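Side-chain contacts in ornithine carbamoyltransferase (Campylobacter jejuni subsp. jejuni, PDB 3TPF), which transfers the carbamoyl group of carbamoyl phosphate to L-ornithine, giving L-citrulline and phosphate on the pathway to arginine: residues S18-A23 / G131-I136; N160-T165 / L169-S174. All coordinates share one frame; numbering follows the deposited sequence.

Contact 1: residues S18-A23 / G131-I136; sequences SLVNHA and GDLFTI
Val20 and Ala23 of helix 13-28 meet Leu133 and Phe134 of helix 126-138 in a helix-helix crossing within the carbamoyl phosphate-binding domain of the carbamoyltransferase fold. The axes of the two short segments come within 9.7 Å at a signed crossing angle of -66°, and Val20 and Phe134 lie at the nearest approach of the backbones.

Aliphatic packing makes one half of the contact. Methyl CG2 of Val20 rests 4.0 Å from CB of Leu133, the two side chains crossing at about a right angle. Leu133 thus meets segment 18-23 through CB; farther back on helix 13-28 it also packs on Ile16, and beyond that helix on Met142.

The other half centres on the Phe134 ring. Although its CB does not point at segment 18-23, CG stands anti to the backbone N (chi1 178°), which brings the ring there. CB of Ala23 comes obliquely to CD1 (3.6 Å) and CE1 of Phe134; separately, the carbonyl O of Val20 lies at the ring's edge, near its plane. Asn288 and Val292 of helix 279-302 also pack on this ring, and Tyr291 packs on Ala23, so the C-terminal helix borders the crossing.

Polar bonds lie beside the apolar contact. Asn21 OD1 bonds to Lys137 NZ just beyond the segment, a polar tie between the two helices. Internal to helix 126-138, the carbonyl O of Gly131 accepts hydrogen bonds from both N and OG1 of Thr135, from opposite faces of its plane; the hydroxyl bond, OG1 to O, measures 2.9 Å, with OG1 tilted 31° from that plane.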
ATOM      1  N   SER B  18      23.602 -20.286  10.964  1.00 48.55           N
ATOM      2  CA  SER B  18      24.222 -19.646   9.835  1.00 49.80           C
ATOM      3  C   SER B  18      23.339 -18.484   9.346  1.00 46.13           C
ATOM      4  O   SER B  18      23.844 -17.568   8.723  1.00 46.66           O
ATOM      5  CB  SER B  18      24.488 -20.646   8.722  1.00 52.72           C
ATOM      6  OG  SER B  18      23.372 -20.567   7.863  1.00 55.73           O
ATOM      7  N   LEU B  19      22.042 -18.564   9.595  1.00 42.81           N
ATOM      8  CA  LEU B  19      21.142 -17.467   9.313  1.00 40.69           C
ATOM      9  C   LEU B  19      21.475 -16.251  10.187  1.00 41.37           C
ATOM     10  O   LEU B  19      21.631 -15.111   9.741  1.00 42.17           O
ATOM     11  CB  LEU B  19      19.697 -17.865   9.558  1.00 39.62           C
ATOM     12  CG  LEU B  19      18.918 -18.642   8.465  1.00 39.01           C
ATOM     13  CD1 LEU B  19      17.492 -18.943   8.905  1.00 37.22           C
ATOM     14  CD2 LEU B  19      18.935 -17.867   7.150  1.00 38.24           C
ATOM     15  N   VAL B  20      21.663 -16.509  11.454  1.00 42.96           N
ATOM     16  CA  VAL B  20      22.126 -15.475  12.354  1.00 42.20           C
ATOM     17  C   VAL B  20      23.484 -14.894  11.904  1.00 43.86           C
ATOM     18  O   VAL B  20      23.686 -13.686  11.939  1.00 43.45           O
ATOM     19  CB  VAL B  20      22.217 -15.992  13.787  1.00 42.09           C
ATOM     20  CG1 VAL B  20      23.073 -15.017  14.555  1.00 44.09           C
ATOM     21  CG2 VAL B  20      20.825 -16.182  14.413  1.00 39.81           C
ATOM     22  N   ASN B  21      24.417 -15.734  11.527  1.00 45.85           N
ATOM     23  CA  ASN B  21      25.733 -15.190  11.173  1.00 50.58           C
ATOM     24  C   ASN B  21      25.665 -14.369   9.929  1.00 49.79           C
ATOM     25  O   ASN B  21      26.413 -13.419   9.727  1.00 49.46           O
ATOM     26  CB  ASN B  21      26.812 -16.270  10.950  1.00 56.80           C
ATOM     27  CG  ASN B  21      27.198 -16.986  12.224  1.00 61.28           C
ATOM     28  OD1 ASN B  21      26.955 -16.522  13.380  1.00 62.60           O
ATOM     29  ND2 ASN B  21      27.860 -18.119  12.031  1.00 65.70           N
ATOM     30  N   HIS B  22      24.767 -14.769   9.048  1.00 48.16           N
ATOM     31  CA  HIS B  22      24.680 -14.077   7.788  1.00 47.42           C
ATOM     32  C   HIS B  22      24.058 -12.690   8.066  1.00 45.15           C
ATOM     33  O   HIS B  22      24.532 -11.688   7.532  1.00 43.89           O
ATOM     34  CB  HIS B  22      23.838 -14.873   6.795  1.00 46.52           C
ATOM     35  CG  HIS B  22      23.905 -14.339   5.395  1.00 47.36           C
ATOM     36  ND1 HIS B  22      24.934 -13.535   4.972  1.00 49.60           N
ATOM     37  CD2 HIS B  22      23.076 -14.474   4.336  1.00 46.57           C
ATOM     38  CE1 HIS B  22      24.739 -13.180   3.718  1.00 49.67           C
ATOM     39  NE2 HIS B  22      23.622 -13.740   3.308  1.00 47.69           N
ATOM     40  N   ALA B  23      23.016 -12.699   8.896  1.00 41.90           N
ATOM     41  CA  ALA B  23      22.309 -11.479   9.301  1.00 41.07           C
ATOM     42  C   ALA B  23      23.349 -10.481   9.777  1.00 44.03           C
ATOM     43  O   ALA B  23      23.408  -9.328   9.385  1.00 46.11           O
ATOM     44  CB  ALA B  23      21.269 -11.765  10.386  1.00 38.07           C
ATOM     45  N   GLY B 131      15.236 -13.214  15.341  1.00 34.02           N
ATOM     46  CA  GLY B 131      15.710 -11.846  15.701  1.00 34.64           C
ATOM     47  C   GLY B 131      16.160 -11.682  17.154  1.00 36.32           C
ATOM     48  O   GLY B 131      17.165 -11.065  17.469  1.00 37.21           O
ATOM     49  N   ASP B 132      15.417 -12.346  18.015  1.00 37.78           N
ATOM     50  CA  ASP B 132      15.785 -12.509  19.405  1.00 38.92           C
ATOM     51  C   ASP B 132      17.178 -13.147  19.509  1.00 38.80           C
ATOM     52  O   ASP B 132      18.069 -12.620  20.155  1.00 40.92           O
ATOM     53  CB  ASP B 132      14.734 -13.360  20.140  1.00 39.76           C
ATOM     54  CG  ASP B 132      13.424 -12.613  20.345  1.00 40.70           C
ATOM     55  OD1 ASP B 132      13.318 -11.422  19.916  1.00 39.86           O
ATOM     56  OD2 ASP B 132      12.508 -13.158  21.053  1.00 44.02           O
ATOM     57  N   LEU B 133      17.366 -14.220  18.811  1.00 38.21           N
ATOM     58  CA  LEU B 133      18.674 -14.920  18.760  1.00 39.92           C
ATOM     59  C   LEU B 133      19.798 -14.014  18.334  1.00 40.37           C
ATOM     60  O   LEU B 133      20.839 -13.908  18.985  1.00 41.60           O
ATOM     61  CB  LEU B 133      18.582 -16.051  17.760  1.00 39.73           C
ATOM     62  CG  LEU B 133      19.150 -17.390  18.124  1.00 42.07           C
ATOM     63  CD1 LEU B 133      18.911 -17.736  19.571  1.00 43.86           C
ATOM     64  CD2 LEU B 133      18.403 -18.393  17.268  1.00 41.21           C
ATOM     65  N   PHE B 134      19.554 -13.299  17.246  1.00 39.76           N
ATOM     66  CA  PHE B 134      20.559 -12.356  16.688  1.00 40.03           C
ATOM     67  C   PHE B 134      20.988 -11.429  17.786  1.00 40.31           C
ATOM     68  O   PHE B 134      22.183 -11.051  17.910  1.00 41.69           O
ATOM     69  CB  PHE B 134      19.906 -11.528  15.577  1.00 39.52           C
ATOM     70  CG  PHE B 134      20.801 -10.499  14.963  1.00 40.12           C
ATOM     71  CD1 PHE B 134      21.571 -10.817  13.876  1.00 41.58           C
ATOM     72  CD2 PHE B 134      20.842  -9.224  15.433  1.00 40.30           C
ATOM     73  CE1 PHE B 134      22.437  -9.885  13.310  1.00 43.36           C
ATOM     74  CE2 PHE B 134      21.729  -8.283  14.886  1.00 42.35           C
ATOM     75  CZ  PHE B 134      22.512  -8.608  13.812  1.00 42.67           C
ATOM     76  N   THR B 135      19.979 -11.039  18.560  1.00 37.94           N
ATOM     77  CA  THR B 135      20.161  -9.987  19.568  1.00 38.56           C
ATOM     78  C   THR B 135      20.955 -10.478  20.760  1.00 40.23           C
ATOM     79  O   THR B 135      21.830  -9.808  21.262  1.00 40.29           O
ATOM     80  CB  THR B 135      18.831  -9.406  20.030  1.00 36.94           C
ATOM     81  OG1 THR B 135      18.177  -8.805  18.900  1.00 35.11           O
ATOM     82  CG2 THR B 135      19.126  -8.357  21.043  1.00 37.03           C
ATOM     83  N   ILE B 136      20.643 -11.700  21.142  1.00 41.02           N
ATOM     84  CA  ILE B 136      21.373 -12.392  22.183  1.00 43.69           C
ATOM     85  C   ILE B 136      22.867 -12.510  21.835  1.00 45.82           C
ATOM     86  O   ILE B 136      23.733 -12.282  22.661  1.00 46.85           O
ATOM     87  CB  ILE B 136      20.808 -13.798  22.416  1.00 44.02           C
ATOM     88  CG1 ILE B 136      19.403 -13.702  23.031  1.00 42.87           C
ATOM     89  CG2 ILE B 136      21.744 -14.567  23.319  1.00 46.27           C
ATOM     90  CD1 ILE B 136      18.669 -15.004  22.998  1.00 42.53           C
TER

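Contact 2: residues N160-T165 / L169-S174; sequences NSWLIT and LGFEIS
Trp162 reaches from helix 157-169 toward Phe171 with the far corner of its indole, CZ3 lying 4.0 Å from both CD2 and CE2 of the phenylalanine. Phe171 CE2 sits near the indole plane, at its edge, while the tryptophan carbon approaches the phenyl ring obliquely, so the rings meet without stacking. Two residues on, Ile173 of strand 172-176 brings CD1 to 4.0 Å from the carbonyl O of Trp162 and 4.3 Å from its CB; CG1 of Ile173 is anti to the backbone N (chi1 -174°), which extends the chain toward the helix. These pairs pack the helix on the turn and strand that follow it in a beta-alpha-beta unit of the Rossmann-like ornithine-binding domain.

Thr165 and Leu169 close the helix end. The N of Leu169 bonds to the O of Thr165 at 2.9 Å (N-H...O angle 153°) in the last turn, before Gly170 leaves helical geometry with positive phi. Their side chains lie side by side and point the same way, CG2 of Thr165 3.6 Å from CD1 of Leu169. Thr165 OG1 instead turns back to Ser161 O, at 2.7 Å.

The chemistry implies a mainly apolar seam, in which the threonine hydroxyl is satisfied by its own helix and leaves its methyl for packing.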
ATOM      1  N   ASN B 160       6.146 -21.565  21.993  1.00 51.60           N
ATOM      2  CA  ASN B 160       6.385 -22.706  21.147  1.00 50.75           C
ATOM      3  C   ASN B 160       7.714 -22.558  20.386  1.00 48.20           C
ATOM      4  O   ASN B 160       8.551 -23.444  20.363  1.00 48.22           O
ATOM      5  CB  ASN B 160       5.304 -22.813  20.101  1.00 50.40           C
ATOM      6  CG  ASN B 160       3.989 -23.175  20.652  1.00 52.91           C
ATOM      7  OD1 ASN B 160       3.870 -23.908  21.632  1.00 56.73           O
ATOM      8  ND2 ASN B 160       2.964 -22.739  19.957  1.00 53.13           N
ATOM      9  N   SER B 161       7.872 -21.430  19.743  1.00 44.92           N
ATOM     10  CA  SER B 161       9.018 -21.235  18.913  1.00 43.78           C
ATOM     11  C   SER B 161      10.280 -21.108  19.744  1.00 44.57           C
ATOM     12  O   SER B 161      11.354 -21.599  19.324  1.00 43.98           O
ATOM     13  CB  SER B 161       8.842 -20.013  18.051  1.00 43.35           C
ATOM     14  OG  SER B 161       7.819 -20.218  17.104  1.00 43.90           O
ATOM     15  N   TRP B 162      10.183 -20.514  20.947  1.00 44.65           N
ATOM     16  CA  TRP B 162      11.381 -20.545  21.855  1.00 44.70           C
ATOM     17  C   TRP B 162      11.695 -21.952  22.337  1.00 45.28           C
ATOM     18  O   TRP B 162      12.852 -22.354  22.420  1.00 45.08           O
ATOM     19  CB  TRP B 162      11.329 -19.543  23.000  1.00 45.16           C
ATOM     20  CG  TRP B 162      12.177 -18.307  22.653  1.00 43.81           C
ATOM     21  CD1 TRP B 162      11.710 -17.084  22.441  1.00 43.36           C
ATOM     22  CD2 TRP B 162      13.597 -18.241  22.378  1.00 42.93           C
ATOM     23  NE1 TRP B 162      12.733 -16.251  22.036  1.00 42.20           N
ATOM     24  CE2 TRP B 162      13.894 -16.938  22.019  1.00 41.71           C
ATOM     25  CE3 TRP B 162      14.614 -19.160  22.400  1.00 44.66           C
ATOM     26  CZ2 TRP B 162      15.152 -16.497  21.711  1.00 41.88           C
ATOM     27  CZ3 TRP B 162      15.887 -18.733  22.094  1.00 44.82           C
ATOM     28  CH2 TRP B 162      16.139 -17.405  21.730  1.00 43.50           C
ATOM     29  N   LEU B 163      10.651 -22.696  22.593  1.00 45.89           N
ATOM     30  CA  LEU B 163      10.846 -24.036  23.144  1.00 48.94           C
ATOM     31  C   LEU B 163      11.622 -24.856  22.131  1.00 48.54           C
ATOM     32  O   LEU B 163      12.672 -25.423  22.431  1.00 49.76           O
ATOM     33  CB  LEU B 163       9.508 -24.721  23.504  1.00 50.69           C
ATOM     34  CG  LEU B 163       9.487 -26.206  23.832  1.00 53.08           C
ATOM     35  CD1 LEU B 163      10.495 -26.481  24.941  1.00 54.73           C
ATOM     36  CD2 LEU B 163       8.078 -26.682  24.200  1.00 55.07           C
ATOM     37  N   ILE B 164      11.106 -24.810  20.919  1.00 46.90           N
ATOM     38  CA  ILE B 164      11.666 -25.496  19.754  1.00 46.20           C
ATOM     39  C   ILE B 164      13.074 -25.106  19.438  1.00 44.63           C
ATOM     40  O   ILE B 164      13.916 -25.956  19.194  1.00 45.90           O
ATOM     41  CB  ILE B 164      10.868 -25.096  18.506  1.00 44.90           C
ATOM     42  CG1 ILE B 164       9.613 -25.937  18.453  1.00 47.10           C
ATOM     43  CG2 ILE B 164      11.674 -25.128  17.201  1.00 43.26           C
ATOM     44  CD1 ILE B 164       8.595 -25.328  17.499  1.00 46.87           C
ATOM     45  N   THR B 165      13.297 -23.809  19.358  1.00 42.22           N
ATOM     46  CA  THR B 165      14.601 -23.291  18.948  1.00 41.07           C
ATOM     47  C   THR B 165      15.647 -23.628  20.012  1.00 42.82           C
ATOM     48  O   THR B 165      16.789 -23.977  19.696  1.00 43.63           O
ATOM     49  CB  THR B 165      14.594 -21.778  18.798  1.00 38.84           C
ATOM     50  OG1 THR B 165      13.592 -21.423  17.874  1.00 36.66           O
ATOM     51  CG2 THR B 165      15.941 -21.271  18.340  1.00 38.36           C
ATOM     52  N   LEU B 169      18.964 -25.832  19.283  1.00 47.48           N
ATOM     53  CA  LEU B 169      20.257 -25.179  19.403  1.00 47.92           C
ATOM     54  C   LEU B 169      21.109 -25.719  20.518  1.00 51.34           C
ATOM     55  O   LEU B 169      22.333 -25.577  20.495  1.00 52.63           O
ATOM     56  CB  LEU B 169      20.059 -23.712  19.565  1.00 45.92           C
ATOM     57  CG  LEU B 169      19.715 -22.884  18.295  1.00 43.31           C
ATOM     58  CD1 LEU B 169      19.546 -21.459  18.812  1.00 41.42           C
ATOM     59  CD2 LEU B 169      20.768 -22.875  17.191  1.00 43.36           C
ATOM     60  N   GLY B 170      20.455 -26.350  21.494  1.00 53.24           N
ATOM     61  CA  GLY B 170      21.136 -26.886  22.691  1.00 56.50           C
ATOM     62  C   GLY B 170      21.167 -25.941  23.906  1.00 57.27           C
ATOM     63  O   GLY B 170      21.985 -26.086  24.829  1.00 60.85           O
ATOM     64  N   PHE B 171      20.248 -25.001  23.923  1.00 55.05           N
ATOM     65  CA  PHE B 171      20.195 -23.992  24.955  1.00 55.39           C
ATOM     66  C   PHE B 171      19.636 -24.576  26.213  1.00 57.68           C
ATOM     67  O   PHE B 171      19.062 -25.665  26.232  1.00 57.83           O
ATOM     68  CB  PHE B 171      19.258 -22.832  24.561  1.00 52.98           C
ATOM     69  CG  PHE B 171      19.845 -21.848  23.599  1.00 50.90           C
ATOM     70  CD1 PHE B 171      21.032 -22.108  22.928  1.00 51.59           C
ATOM     71  CD2 PHE B 171      19.173 -20.661  23.340  1.00 48.57           C
ATOM     72  CE1 PHE B 171      21.530 -21.196  22.018  1.00 50.16           C
ATOM     73  CE2 PHE B 171      19.692 -19.742  22.465  1.00 46.96           C
ATOM     74  CZ  PHE B 171      20.875 -20.005  21.805  1.00 47.69           C
ATOM     75  N   GLU B 172      19.836 -23.820  27.281  1.00 58.97           N
ATOM     76  CA  GLU B 172      19.281 -24.197  28.579  1.00 61.99           C
ATOM     77  C   GLU B 172      18.142 -23.280  28.752  1.00 60.71           C
ATOM     78  O   GLU B 172      18.338 -22.080  28.808  1.00 59.64           O
ATOM     79  CB  GLU B 172      20.292 -23.999  29.682  1.00 64.44           C
ATOM     80  CG  GLU B 172      19.743 -24.252  31.069  1.00 67.60           C
ATOM     81  CD  GLU B 172      20.817 -24.189  32.165  1.00 70.66           C
ATOM     82  OE1 GLU B 172      22.042 -24.271  31.852  1.00 71.21           O
ATOM     83  OE2 GLU B 172      20.399 -24.081  33.334  1.00 72.64           O
ATOM     84  N   ILE B 173      16.938 -23.822  28.749  1.00 61.90           N
ATOM     85  CA  ILE B 173      15.761 -22.973  28.834  1.00 61.02           C
ATOM     86  C   ILE B 173      14.789 -23.385  29.919  1.00 63.88           C
ATOM     87  O   ILE B 173      14.428 -24.555  30.046  1.00 65.73           O
ATOM     88  CB  ILE B 173      15.022 -22.899  27.499  1.00 59.56           C
ATOM     89  CG1 ILE B 173      13.881 -21.879  27.598  1.00 59.57           C
ATOM     90  CG2 ILE B 173      14.509 -24.255  27.103  1.00 60.11           C
ATOM     91  CD1 ILE B 173      13.193 -21.581  26.288  1.00 58.07           C
ATOM     92  N   SER B 174      14.376 -22.392  30.701  1.00 64.63           N
ATOM     93  CA  SER B 174      13.287 -22.558  31.698  1.00 67.13           C
ATOM     94  C   SER B 174      12.047 -21.767  31.319  1.00 65.22           C
ATOM     95  O   SER B 174      12.120 -20.574  31.085  1.00 62.90           O
ATOM     96  CB  SER B 174      13.716 -22.106  33.066  1.00 69.65           C
ATOM     97  OG  SER B 174      14.560 -23.089  33.616  1.00 73.71           O
TER

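Contact 1 closes before contact 2 opens along the chain, and their centres lie 15 Å apart. The first belongs to the carbamoyl phosphate-binding domain, the second to the ornithine-binding domain, yet they adjoin through helix 126-138. Leu133 packs its CD1 3.5 Å from CH2 of Trp162 and its CD2 3.6 Å from CD1 of Leu169, while OD2 of Asp132 probably bonds to NE1 of Trp162. Helix 13-28 reaches across too, through Ile16 against Leu169. Each contact packs elements within one domain; the pairs linking them join the two. Predicted carbamoyl phosphate-binding residues Pro126 to Gln128 begin helix 126-138, and the side chain of Trp162 is about 7 Å from that of Gln128.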